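PDB 6A2A: sesquisabinene B synthase 2, which probably converts a linear prenyl diphosphate such as farnesyl diphosphate into sesquisabinene B, using magnesium or manganese ions. Local coordinates for residues I364-W367 against A368-R372. Sequence-based numbering, arbitrary orientation.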
# COMPACT_ATOMS: atom_id res chain seq x y z
N ILE A 364 4.42 8.23 -6.96
CA ILE A 364 4.64 9.56 -6.37
C ILE A 364 4.19 10.64 -7.34
O ILE A 364 3.49 11.59 -6.96
CB ILE A 364 6.11 9.73 -5.94
CG1 ILE A 364 6.39 8.80 -4.76
CG2 ILE A 364 6.43 11.17 -5.58
CD1 ILE A 364 7.83 8.70 -4.30
N GLY A 365 4.57 10.51 -8.61
CA GLY A 365 4.15 11.49 -9.62
C GLY A 365 2.63 11.51 -9.76
O GLY A 365 2.02 12.60 -9.97
N TYR A 366 2.02 10.34 -9.66
CA TYR A 366 0.58 10.22 -9.76
C TYR A 366 -0.10 10.90 -8.55
O TYR A 366 -1.14 11.59 -8.70
CB TYR A 366 0.17 8.76 -9.88
CG TYR A 366 -1.33 8.64 -10.04
CD1 TYR A 366 -2.17 8.63 -8.95
CD2 TYR A 366 -1.88 8.62 -11.31
CE1 TYR A 366 -3.54 8.53 -9.11
CE2 TYR A 366 -3.24 8.49 -11.48
CZ TYR A 366 -4.07 8.47 -10.38
OH TYR A 366 -5.44 8.45 -10.55
N TRP A 367 0.45 10.74 -7.36
CA TRP A 367 -0.12 11.40 -6.16
C TRP A 367 -0.16 12.91 -6.43
O TRP A 367 -1.14 13.58 -6.06
CB TRP A 367 0.74 11.12 -4.92
CG TRP A 367 0.21 11.66 -3.63
CD1 TRP A 367 -0.47 10.95 -2.69
CD2 TRP A 367 0.41 12.97 -3.06
NE1 TRP A 367 -0.70 11.71 -1.58
CE2 TRP A 367 -0.21 12.97 -1.79
CE3 TRP A 367 1.02 14.15 -3.51
CZ2 TRP A 367 -0.21 14.09 -0.95
CZ3 TRP A 367 1.01 15.27 -2.69
CH2 TRP A 367 0.40 15.22 -1.44
N ALA A 368 0.89 13.46 -7.02
CA ALA A 368 0.90 14.88 -7.33
C ALA A 368 -0.22 15.21 -8.32
O ALA A 368 -0.87 16.28 -8.22
CB ALA A 368 2.25 15.34 -7.88
N LEU A 369 -0.51 14.32 -9.26
CA LEU A 369 -1.62 14.60 -10.18
C LEU A 369 -2.95 14.57 -9.43
O LEU A 369 -3.75 15.51 -9.61
CB LEU A 369 -1.64 13.59 -11.33
CG LEU A 369 -2.88 13.65 -12.23
CD1 LEU A 369 -2.95 14.98 -12.93
CD2 LEU A 369 -2.87 12.51 -13.25
N LYS A 370 -3.19 13.55 -8.61
CA LYS A 370 -4.46 13.27 -7.95
C LYS A 370 -4.73 14.34 -6.88
O LYS A 370 -5.83 14.84 -6.79
CB LYS A 370 -4.39 11.90 -7.28
CG LYS A 370 -5.61 11.49 -6.47
CD LYS A 370 -5.61 11.88 -5.00
CE LYS A 370 -4.33 11.60 -4.23
NZ LYS A 370 -4.54 11.74 -2.77
N GLU A 371 -3.69 14.70 -6.14
CA GLU A 371 -3.82 15.52 -4.94
C GLU A 371 -3.57 16.99 -5.25
O GLU A 371 -4.22 17.86 -4.66
CB GLU A 371 -2.85 15.06 -3.86
CG GLU A 371 -3.07 15.74 -2.53
CD GLU A 371 -4.45 15.52 -1.91
OE1 GLU A 371 -5.06 14.47 -2.15
OE2 GLU A 371 -4.88 16.38 -1.14
N ARG A 372 -2.60 17.28 -6.11
CA ARG A 372 -2.03 18.60 -6.27
C ARG A 372 -2.36 19.15 -7.66
O ARG A 372 -1.96 20.26 -7.94
CB ARG A 372 -0.50 18.58 -6.06
CG ARG A 372 0.01 17.97 -4.75
CD ARG A 372 -0.52 18.61 -3.47
NE ARG A 372 0.08 19.90 -3.20
CZ ARG A 372 -0.46 20.84 -2.44
NH1 ARG A 372 -1.50 20.53 -1.70
NH2 ARG A 372 0.02 22.08 -2.44
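Trp-367 lays its indole along the last turn of helix 348-372, against Glu-371, Lys-370 and Arg-372. CG of Trp-367 is anti to the backbone N (chi1 -176°), which swings the ring toward the C-terminal end of the helix. CB of Glu-371 stands 3.8 Å over the centre of the six-membered ring, a CH-pi contact almost on the ring normal. CG of Glu-371 follows over the same ring, 3.7 Å from CZ2 of Trp-367. At the six-membered ring, CG of Arg-372 comes within 3.5 Å of CZ3 of Trp-367. Backbone bonds from Glu-371 N to Trp-367 O and from Lys-370 N to Tyr-366 O, both 2.8 Å, hold the turn.

The polar side is looser. The Lys-370 chain bends at chi2 (-90°) and chi3 (-46°). This brings NZ to 4.4 Å from the centroid of the five-membered ring of Trp-367, an off-centre cation-pi contact. NZ of Lys-370 also forms a salt bridge of 2.8 Å with OE1 of Glu-371, on the anti side of the exposed carboxylate.

Outside partners fix the ends. NE1 of Trp-367 donates to Glu-300, and the Arg-372 guanidinium reaches Val-431 O and Glu-432. On another side of the helix, Tyr-366 OH bonds to Thr-270 O of the second subunit, so this turn also belongs to the dimer interface.

The contact lies away from the annotated metal sites. The aliphatic parts of Glu-371 and Lys-370 pack over one face of the indole, with Arg-372 beside it. The ammonium of Lys-370 is shared between a close carboxylate and a weaker pi contact, so its charge is probably eased mainly by Glu-371.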